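Local coordinates for UDP-N-acetylglucosamine 2-epimerase (Methanocaldococcus jannaschii, PDB 4NES), which probably catalyses the reversible epimerisation at C-2 that interconverts UDP-N-acetylglucosamine and UDP-N-acetylmannosamine, at residues Ile32-Gln37 and Ile46-Leu51; Leu60-Gly65 and Gly72-Glu77; Thr98-Ala103 and Glu130-Leu135. All coordinates share one frame; numbering follows the deposited sequence.

In the fold
All three contacts belong to the first, seven-stranded domain of a GT-B fold. Contacts 1 and 3 are buried, while contact 2 lies near the surface and uses water to join its polar groups. Contact 1 sets strand 30-34 against helix 45-50 through apolar and aromatic side chains; contact 2 folds a loop back on helix 67-85; contact 3 pairs helices 97-108 and 128-138, mixing leucine packing with a buried asparagine oxygen that bonds to the second subunit. Met74 of contact 2 packs on Ala101 of contact 3, and the backbone of His34 in contact 1 bonds to that of Leu60 in contact 2. Contacts 1 and 2 touch the bound UDP-N-acetylglucosamine; contacts 2 and 3 reach the second subunit.

Contact 1. Residues Ile32-Gln37 and Ile46-Leu51; sequences IIHTNQ and IFFEEL. With UD1 (uridine-diphosphate-N-acetylglucosamine), chain B.
Within the beta-alpha-beta unit made by strand 30-34, helix 45-50 and strand 58-59, in the Rossmann-like first domain of the GT-B fold, His34 and Ile32 of the strand receive Phe48 of the helix. The His34 and Phe48 rings reach toward each other from strand and helix and meet rim to rim, planes 20° apart and centroids 5.7 Å apart. His34 CD2 is 3.8 Å from Phe48 CE1. Two positions back, on the same side of the strand, Ile32 CD1 adds an apolar contact 4.2 Å from Phe48 CE2; a large flat side chain can span both. Pro56 and Ile13 also touch Phe48.

Histidine suits its place because both ring nitrogens are used. ND1 accepts from Asn36 N, which lies well out of the ring plane, and NE2 bonds Asp44 OD1, while Asn36 ND2 lies above one ring face, displaced toward its rim.

Past the strand end, Thr35 OG1 forms an ST turn by accepting from Gln37 N. Gln37, with CG anti to its own N (chi1 -178°), runs extended toward the bound UDP-N-acetylglucosamine. Its OE1 is held by Thr98 OG1, and Gln37 NE2 gives one hydrogen to the ligand's O7' at 3.0 Å and another to its phosphate O2A at 3.1 Å.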
# COMPACT_ATOMS: atom_id res chain seq x y z
N ILE A 32 -3.36 -6.07 22.60
CA ILE A 32 -4.08 -6.25 21.35
C ILE A 32 -4.91 -5.02 21.06
O ILE A 32 -5.63 -4.50 21.93
CB ILE A 32 -5.03 -7.47 21.42
CG1 ILE A 32 -4.24 -8.75 21.70
CG2 ILE A 32 -5.86 -7.59 20.15
CD1 ILE A 32 -5.12 -9.95 22.01
N ILE A 33 -4.80 -4.55 19.82
CA ILE A 33 -5.71 -3.55 19.27
C ILE A 33 -6.65 -4.28 18.31
O ILE A 33 -6.21 -4.87 17.31
CB ILE A 33 -4.94 -2.46 18.48
CG1 ILE A 33 -3.95 -1.73 19.39
CG2 ILE A 33 -5.93 -1.49 17.83
CD1 ILE A 33 -2.99 -0.84 18.61
N HIS A 34 -7.94 -4.26 18.62
CA HIS A 34 -8.95 -4.91 17.80
C HIS A 34 -9.68 -3.84 16.99
O HIS A 34 -10.22 -2.89 17.57
CB HIS A 34 -9.93 -5.63 18.74
CG HIS A 34 -10.74 -6.72 18.10
ND1 HIS A 34 -11.12 -6.69 16.77
CD2 HIS A 34 -11.28 -7.85 18.61
CE1 HIS A 34 -11.84 -7.77 16.49
NE2 HIS A 34 -11.95 -8.49 17.60
N THR A 35 -9.68 -3.95 15.66
CA THR A 35 -10.43 -2.99 14.86
C THR A 35 -11.92 -3.27 14.91
O THR A 35 -12.73 -2.42 14.51
CB THR A 35 -10.02 -3.03 13.38
OG1 THR A 35 -10.26 -4.35 12.88
CG2 THR A 35 -8.55 -2.67 13.22
N ASN A 36 -12.28 -4.47 15.36
CA ASN A 36 -13.67 -4.92 15.37
C ASN A 36 -14.25 -4.90 13.97
O ASN A 36 -15.43 -4.61 13.79
CB ASN A 36 -14.53 -4.11 16.35
CG ASN A 36 -13.86 -3.94 17.70
OD1 ASN A 36 -13.48 -2.83 18.06
ND2 ASN A 36 -13.73 -5.03 18.46
N GLN A 37 -13.41 -5.21 12.98
CA GLN A 37 -13.87 -5.45 11.62
C GLN A 37 -14.95 -6.53 11.66
O GLN A 37 -16.01 -6.38 11.04
CB GLN A 37 -12.71 -5.87 10.71
CG GLN A 37 -13.19 -6.08 9.28
CD GLN A 37 -12.08 -6.41 8.29
OE1 GLN A 37 -10.90 -6.14 8.52
NE2 GLN A 37 -12.47 -7.00 7.18
N ILE A 46 -16.51 -15.69 20.27
CA ILE A 46 -16.37 -17.12 20.51
C ILE A 46 -14.91 -17.57 20.42
O ILE A 46 -14.51 -18.51 21.10
CB ILE A 46 -17.30 -17.94 19.58
CG1 ILE A 46 -17.36 -19.41 20.02
CG2 ILE A 46 -16.88 -17.83 18.12
CD1 ILE A 46 -18.56 -20.18 19.45
N PHE A 47 -14.11 -16.90 19.60
CA PHE A 47 -12.72 -17.28 19.44
C PHE A 47 -11.87 -16.80 20.59
O PHE A 47 -10.97 -17.52 21.04
CB PHE A 47 -12.20 -16.81 18.08
CG PHE A 47 -12.96 -17.41 16.95
CD1 PHE A 47 -12.76 -18.74 16.62
CD2 PHE A 47 -13.95 -16.69 16.29
CE1 PHE A 47 -13.50 -19.33 15.61
CE2 PHE A 47 -14.68 -17.27 15.29
CZ PHE A 47 -14.46 -18.60 14.95
N PHE A 48 -12.15 -15.60 21.08
CA PHE A 48 -11.47 -15.13 22.28
C PHE A 48 -11.76 -16.06 23.45
O PHE A 48 -10.87 -16.32 24.26
CB PHE A 48 -11.86 -13.68 22.60
CG PHE A 48 -11.05 -12.67 21.83
CD1 PHE A 48 -11.37 -12.35 20.53
CD2 PHE A 48 -9.95 -12.07 22.42
CE1 PHE A 48 -10.61 -11.42 19.82
CE2 PHE A 48 -9.19 -11.13 21.71
CZ PHE A 48 -9.52 -10.81 20.41
N GLU A 49 -12.98 -16.57 23.53
CA GLU A 49 -13.35 -17.49 24.59
C GLU A 49 -12.71 -18.87 24.44
O GLU A 49 -12.05 -19.37 25.35
CB GLU A 49 -14.87 -17.63 24.68
CG GLU A 49 -15.34 -18.59 25.77
CD GLU A 49 -14.97 -18.12 27.16
OE1 GLU A 49 -14.76 -16.90 27.35
OE2 GLU A 49 -14.87 -18.96 28.08
N GLU A 50 -12.91 -19.51 23.29
CA GLU A 50 -12.44 -20.87 23.12
C GLU A 50 -10.92 -20.96 23.12
O GLU A 50 -10.36 -21.97 23.53
CB GLU A 50 -13.01 -21.51 21.84
CG GLU A 50 -14.51 -21.75 21.87
CD GLU A 50 -15.00 -22.60 20.71
OE1 GLU A 50 -14.22 -22.88 19.78
OE2 GLU A 50 -16.19 -23.00 20.74
N LEU A 51 -10.26 -19.90 22.66
CA LEU A 51 -8.81 -19.90 22.55
C LEU A 51 -8.15 -19.26 23.76
O LEU A 51 -6.92 -19.09 23.78
CB LEU A 51 -8.35 -19.22 21.25
CG LEU A 51 -8.86 -19.95 20.00
CD1 LEU A 51 -8.56 -19.16 18.74
CD2 LEU A 51 -8.25 -21.33 19.91
C1' UD1 B . -13.08 -10.43 5.59
C2' UD1 B . -11.78 -10.37 4.84
C3' UD1 B . -11.45 -11.65 4.25
C4' UD1 B . -11.46 -12.76 5.21
C5' UD1 B . -12.75 -12.76 6.00
C6' UD1 B . -12.73 -13.73 7.12
C7' UD1 B . -11.30 -8.06 3.84
C8' UD1 B . -11.47 -7.15 2.65
N2' UD1 B . -11.89 -9.38 3.74
O1' UD1 B . -14.10 -10.73 4.70
O3' UD1 B . -10.15 -11.56 3.63
O4' UD1 B . -11.32 -14.01 4.55
O5' UD1 B . -12.98 -11.49 6.59
O6' UD1 B . -13.96 -14.28 7.42
O7' UD1 B . -10.69 -7.69 4.84
N1 UD1 B . -20.55 -9.37 8.63
C2 UD1 B . -21.33 -9.60 9.70
N3 UD1 B . -20.79 -9.74 10.90
C4 UD1 B . -19.46 -9.64 11.09
C5 UD1 B . -18.63 -9.41 10.00
C6 UD1 B . -19.21 -9.28 8.75
O2 UD1 B . -22.53 -9.69 9.58
O4 UD1 B . -18.93 -9.79 12.34
C1B UD1 B . -21.14 -9.23 7.28
C2B UD1 B . -21.60 -7.87 6.95
O2' UD1 B . -22.75 -7.95 6.14
C3B UD1 B . -20.50 -7.31 6.19
C4B UD1 B . -20.03 -8.49 5.42
O4B UD1 B . -20.19 -9.61 6.27
O3B UD1 B . -20.84 -6.23 5.37
C5B UD1 B . -18.61 -8.39 5.01
O5B UD1 B . -17.71 -8.09 6.05
PA UD1 B . -16.24 -7.70 5.73
O1A UD1 B . -16.24 -6.46 4.89
O2A UD1 B . -15.50 -7.53 7.01
O3A UD1 B . -15.61 -8.82 4.83
PB UD1 B . -15.61 -10.41 5.02
O1B UD1 B . -16.43 -10.99 3.91
O2B UD1 B . -15.99 -10.79 6.42

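Contact 2. Residues Leu60-Gly65 and Gly72-Glu77; sequences LNIGSG and GKMLIE. With UD1 (uridine-diphosphate-N-acetylglucosamine), chain B.
The flat carboxylate of Glu77 ends a side chain whose methylene groups pack on Leu60 and Ile62, and its two oxygens have separate partners. OE1 accepts from a water that also donates to Leu60 O, linking helix to loop, while OE2 forms a salt bridge with Lys80 one helical turn further on. The bend at chi2 (-58°) turns the carboxylate aside from the apolar patch, so that glutamate can serve both: Glu77 CB lies 4.0 Å from Leu60 CD1, and the two side chains run alongside one another with reversed sense.

Ile62 is the main apolar side chain the loop lays on the helix. Ile62 CG1 meets CG of Met74, a selenomethionine, at 3.9 Å, with CG2 nearly as close to that atom and also near Lys73 CB. Ile62 CD1 reaches Lys73 CB and Glu77 CG, each 4.0 Å away. The beta-branched side chain thus straddles Met74 CG, its CG1 branch continuing along the helix.

The loop joins strand 58-59 to helix 67-85 in the Rossmann-like domain, and folds back on the helix it precedes. Gly63, with a positive phi of 65°, makes a turn glycine readily adopts, and Gly63 O is bonded by Gln70 NE2.

Lys73, extended beyond CG, carries NZ past Ile62 to two waters that accept from it; both donate to Ile62 O, and one also to Ser64 O. NZ has Glu69 as its salt-bridge partner. Further along, Ser64 OG, hydrogen-bonded to Tyr39 OH, rests 3.3 Å from the ribose carbon C3B of UDP-N-acetylglucosamine.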
# COMPACT_ATOMS: atom_id res chain seq x y z
N LEU A 60 -11.73 -0.54 18.36
CA LEU A 60 -11.92 0.65 17.54
C LEU A 60 -13.33 0.73 16.94
O LEU A 60 -13.75 1.79 16.47
CB LEU A 60 -10.87 0.71 16.43
CG LEU A 60 -9.42 0.56 16.92
CD1 LEU A 60 -8.44 0.75 15.78
CD2 LEU A 60 -9.12 1.52 18.05
N ASN A 61 -14.06 -0.39 16.97
CA ASN A 61 -15.47 -0.43 16.56
C ASN A 61 -15.70 0.04 15.12
O ASN A 61 -16.68 0.73 14.84
CB ASN A 61 -16.33 0.39 17.53
CG ASN A 61 -16.15 -0.04 18.97
OD1 ASN A 61 -15.86 0.78 19.85
ND2 ASN A 61 -16.34 -1.33 19.23
N ILE A 62 -14.82 -0.36 14.21
CA ILE A 62 -14.91 0.07 12.81
C ILE A 62 -16.03 -0.66 12.08
O ILE A 62 -16.83 -0.05 11.36
CB ILE A 62 -13.59 -0.17 12.06
CG1 ILE A 62 -12.41 0.50 12.78
CG2 ILE A 62 -13.69 0.32 10.62
CD1 ILE A 62 -12.57 2.00 12.94
N GLY A 63 -16.05 -1.98 12.22
CA GLY A 63 -17.09 -2.78 11.60
C GLY A 63 -17.06 -2.78 10.09
O GLY A 63 -15.99 -2.65 9.48
N SER A 64 -18.24 -2.91 9.50
CA SER A 64 -18.39 -3.12 8.07
C SER A 64 -18.45 -1.83 7.27
O SER A 64 -18.77 -0.76 7.79
CB SER A 64 -19.64 -3.95 7.80
OG SER A 64 -19.55 -5.19 8.49
N GLY A 65 -18.14 -1.95 5.99
CA GLY A 65 -18.24 -0.84 5.07
C GLY A 65 -17.53 -1.18 3.79
O GLY A 65 -16.95 -2.26 3.65
N GLY A 72 -10.09 3.56 5.56
CA GLY A 72 -9.87 4.94 5.97
C GLY A 72 -10.12 5.19 7.45
O GLY A 72 -9.30 5.81 8.14
N LYS A 73 -11.26 4.72 7.94
CA LYS A 73 -11.55 4.82 9.37
C LYS A 73 -10.48 4.10 10.19
O LYS A 73 -10.07 4.58 11.25
CB LYS A 73 -12.92 4.22 9.67
CG LYS A 73 -14.11 5.01 9.13
CD LYS A 73 -15.37 4.19 9.34
CE LYS A 73 -16.61 4.83 8.77
NZ LYS A 73 -17.80 3.99 9.12
N MSE A 74 -10.02 2.95 9.70
CA MSE A 74 -8.96 2.22 10.39
C MSE A 74 -7.66 3.01 10.47
O MSE A 74 -7.02 3.01 11.51
CB MSE A 74 -8.71 0.86 9.73
CG MSE A 74 -9.82 -0.14 9.89
SE MSE A 74 -9.55 -1.71 8.75
CE MSE A 74 -11.04 -2.74 9.46
N LEU A 75 -7.26 3.67 9.38
CA LEU A 75 -6.04 4.48 9.41
C LEU A 75 -6.16 5.58 10.46
O LEU A 75 -5.23 5.82 11.23
CB LEU A 75 -5.74 5.13 8.06
CG LEU A 75 -5.46 4.22 6.86
CD1 LEU A 75 -5.10 5.04 5.63
CD2 LEU A 75 -4.34 3.24 7.19
N ILE A 76 -7.30 6.26 10.48
CA ILE A 76 -7.51 7.33 11.46
C ILE A 76 -7.45 6.81 12.89
O ILE A 76 -6.74 7.37 13.73
CB ILE A 76 -8.86 8.04 11.22
CG1 ILE A 76 -8.84 8.74 9.86
CG2 ILE A 76 -9.13 9.06 12.32
CD1 ILE A 76 -10.22 9.00 9.30
N GLU A 77 -8.18 5.74 13.17
CA GLU A 77 -8.32 5.28 14.54
C GLU A 77 -7.12 4.49 15.05
O GLU A 77 -6.75 4.63 16.22
CB GLU A 77 -9.60 4.46 14.71
CG GLU A 77 -10.87 5.26 14.46
CD GLU A 77 -10.99 6.46 15.37
OE1 GLU A 77 -10.73 6.33 16.58
OE2 GLU A 77 -11.37 7.54 14.87
C1' UD1 B . -13.08 -10.43 5.59
C2' UD1 B . -11.78 -10.37 4.84
C3' UD1 B . -11.45 -11.65 4.25
C4' UD1 B . -11.46 -12.76 5.21
C5' UD1 B . -12.75 -12.76 6.00
C6' UD1 B . -12.73 -13.73 7.12
C7' UD1 B . -11.30 -8.06 3.84
C8' UD1 B . -11.47 -7.15 2.65
N2' UD1 B . -11.89 -9.38 3.74
O1' UD1 B . -14.10 -10.73 4.70
O3' UD1 B . -10.15 -11.56 3.63
O4' UD1 B . -11.32 -14.01 4.55
O5' UD1 B . -12.98 -11.49 6.59
O6' UD1 B . -13.96 -14.28 7.42
O7' UD1 B . -10.69 -7.69 4.84
N1 UD1 B . -20.55 -9.37 8.63
C2 UD1 B . -21.33 -9.60 9.70
N3 UD1 B . -20.79 -9.74 10.90
C4 UD1 B . -19.46 -9.64 11.09
C5 UD1 B . -18.63 -9.41 10.00
C6 UD1 B . -19.21 -9.28 8.75
O2 UD1 B . -22.53 -9.69 9.58
O4 UD1 B . -18.93 -9.79 12.34
C1B UD1 B . -21.14 -9.23 7.28
C2B UD1 B . -21.60 -7.87 6.95
O2' UD1 B . -22.75 -7.95 6.14
C3B UD1 B . -20.50 -7.31 6.19
C4B UD1 B . -20.03 -8.49 5.42
O4B UD1 B . -20.19 -9.61 6.27
O3B UD1 B . -20.84 -6.23 5.37
C5B UD1 B . -18.61 -8.39 5.01
O5B UD1 B . -17.71 -8.09 6.05
PA UD1 B . -16.24 -7.70 5.73
O1A UD1 B . -16.24 -6.46 4.89
O2A UD1 B . -15.50 -7.53 7.01
O3A UD1 B . -15.61 -8.82 4.83
PB UD1 B . -15.61 -10.41 5.02
O1B UD1 B . -16.43 -10.99 3.91
O2B UD1 B . -15.99 -10.79 6.42
O HOH W 1 -12.73 4.17 17.52
O HOH W 2 -16.65 1.01 8.60
O HOH W 3 -17.53 2.68 11.68

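Contact 3. Residues Thr98-Ala103 and Glu130-Leu135; sequences TVLAGA and EINRVL
Leu100 projects from helix 97-108 toward helix 128-138, and each of its carbons can be followed onto Asn132 or Leu135. Leu100 CB lies 3.7 Å from Asn132 OD1, and Leu100 CG is 4.1 Å from that same oxygen. At the tip the branches part: Leu100 CD2 comes within 3.4 Å of Asn132 OD1, a close contact of methyl with amide oxygen, while Leu100 CD1 packs at 3.7 Å against Leu135 CB. With chi1 at 176°, CG stands opposite the backbone N, which carries the fork between the two residues of the neighbouring helix. The Leu100 and Asn132 side chains lie roughly perpendicular, and their CA atoms are 5.4 Å apart, an intimate approach for two helices.

These helices follow strands 89-93 and 112-116, neighbours in the parallel sheet, as successive connections of the Rossmann-like domain. They also face the second subunit of the homodimer: Leu100 packs on Leu104 of that subunit, and Leu135 on its counterpart there. Leucine suits both places, being able to fill the junction within the chain and the interface beyond it.

Asparagine at 132 suits a buried place that needs both a donor and an acceptor. OD1 is hydrogen-bonded by Lys108 NZ of the second subunit, and ND2 binds Asp95 O and Asn97 OD1. The backbone N of Asn97 bonds the bound UDP-N-acetylglucosamine, so Asn132 is placed in the second shell of that ligand.

On another side of helix 128-138, Arg133 NH1 makes a salt bridge to Glu130 OE1 at 2.9 Å, approaching from above the carboxylate plane. Glu130 also accepts from the backbone N atoms of Ser122 and Phe123, and Arg133 NH2 pairs with Asp95 OD2.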
# COMPACT_ATOMS: atom_id res chain seq x y z
N THR A 98 -7.82 -4.92 7.81
CA THR A 98 -7.21 -4.59 9.09
C THR A 98 -5.69 -4.69 9.01
O THR A 98 -4.98 -3.83 9.54
CB THR A 98 -7.74 -5.52 10.19
OG1 THR A 98 -9.10 -5.17 10.48
CG2 THR A 98 -6.89 -5.39 11.44
N VAL A 99 -5.18 -5.72 8.34
CA VAL A 99 -3.74 -5.93 8.19
C VAL A 99 -3.10 -4.77 7.44
O VAL A 99 -2.10 -4.20 7.88
CB VAL A 99 -3.46 -7.24 7.44
CG1 VAL A 99 -1.98 -7.37 7.09
CG2 VAL A 99 -3.93 -8.42 8.27
N LEU A 100 -3.68 -4.41 6.30
CA LEU A 100 -3.14 -3.32 5.51
C LEU A 100 -3.17 -2.01 6.29
O LEU A 100 -2.18 -1.28 6.30
CB LEU A 100 -3.91 -3.16 4.21
CG LEU A 100 -3.48 -1.96 3.36
CD1 LEU A 100 -2.04 -2.13 2.91
CD2 LEU A 100 -4.41 -1.76 2.15
N ALA A 101 -4.28 -1.73 6.97
CA ALA A 101 -4.40 -0.46 7.69
C ALA A 101 -3.37 -0.39 8.81
O ALA A 101 -2.71 0.63 9.00
CB ALA A 101 -5.81 -0.29 8.23
N GLY A 102 -3.23 -1.48 9.56
CA GLY A 102 -2.26 -1.50 10.63
C GLY A 102 -0.85 -1.27 10.13
O GLY A 102 -0.09 -0.50 10.72
N ALA A 103 -0.49 -1.96 9.05
CA ALA A 103 0.86 -1.83 8.47
C ALA A 103 1.12 -0.43 7.92
O ALA A 103 2.21 0.12 8.11
CB ALA A 103 1.08 -2.88 7.38
N GLU A 130 -5.13 -10.13 -2.17
CA GLU A 130 -3.83 -10.12 -2.82
C GLU A 130 -3.23 -8.72 -2.74
O GLU A 130 -2.05 -8.57 -2.44
CB GLU A 130 -3.95 -10.62 -4.28
CG GLU A 130 -2.62 -10.75 -5.05
CD GLU A 130 -1.85 -12.04 -4.78
OE1 GLU A 130 -2.18 -12.78 -3.83
OE2 GLU A 130 -0.89 -12.33 -5.53
N ILE A 131 -4.06 -7.70 -2.97
CA ILE A 131 -3.60 -6.31 -2.83
C ILE A 131 -3.09 -6.07 -1.42
O ILE A 131 -1.99 -5.57 -1.23
CB ILE A 131 -4.72 -5.30 -3.16
CG1 ILE A 131 -5.01 -5.32 -4.67
CG2 ILE A 131 -4.32 -3.90 -2.73
CD1 ILE A 131 -6.34 -4.68 -5.05
N ASN A 132 -3.89 -6.46 -0.42
CA ASN A 132 -3.53 -6.23 0.97
C ASN A 132 -2.21 -6.89 1.32
O ASN A 132 -1.35 -6.30 1.98
CB ASN A 132 -4.62 -6.74 1.91
CG ASN A 132 -5.86 -5.88 1.88
OD1 ASN A 132 -5.82 -4.72 1.46
ND2 ASN A 132 -6.99 -6.45 2.31
N ARG A 133 -2.04 -8.13 0.89
CA ARG A 133 -0.85 -8.87 1.27
C ARG A 133 0.40 -8.35 0.57
O ARG A 133 1.44 -8.24 1.19
CB ARG A 133 -1.04 -10.36 0.99
CG ARG A 133 -0.11 -11.27 1.79
CD ARG A 133 -0.27 -12.74 1.40
NE ARG A 133 -1.67 -13.16 1.35
CZ ARG A 133 -2.37 -13.26 0.22
NH1 ARG A 133 -1.80 -12.99 -0.94
NH2 ARG A 133 -3.65 -13.63 0.24
N VAL A 134 0.29 -8.05 -0.72
CA VAL A 134 1.42 -7.51 -1.47
C VAL A 134 1.87 -6.18 -0.87
O VAL A 134 3.06 -5.99 -0.59
CB VAL A 134 1.09 -7.34 -2.97
CG1 VAL A 134 2.20 -6.56 -3.68
CG2 VAL A 134 0.89 -8.69 -3.65
N LEU A 135 0.93 -5.28 -0.64
CA LEU A 135 1.28 -3.97 -0.09
C LEU A 135 1.91 -4.10 1.29
O LEU A 135 2.94 -3.49 1.58
CB LEU A 135 0.06 -3.06 -0.05
CG LEU A 135 -0.53 -2.71 -1.42
CD1 LEU A 135 -1.64 -1.69 -1.25
CD2 LEU A 135 0.53 -2.19 -2.37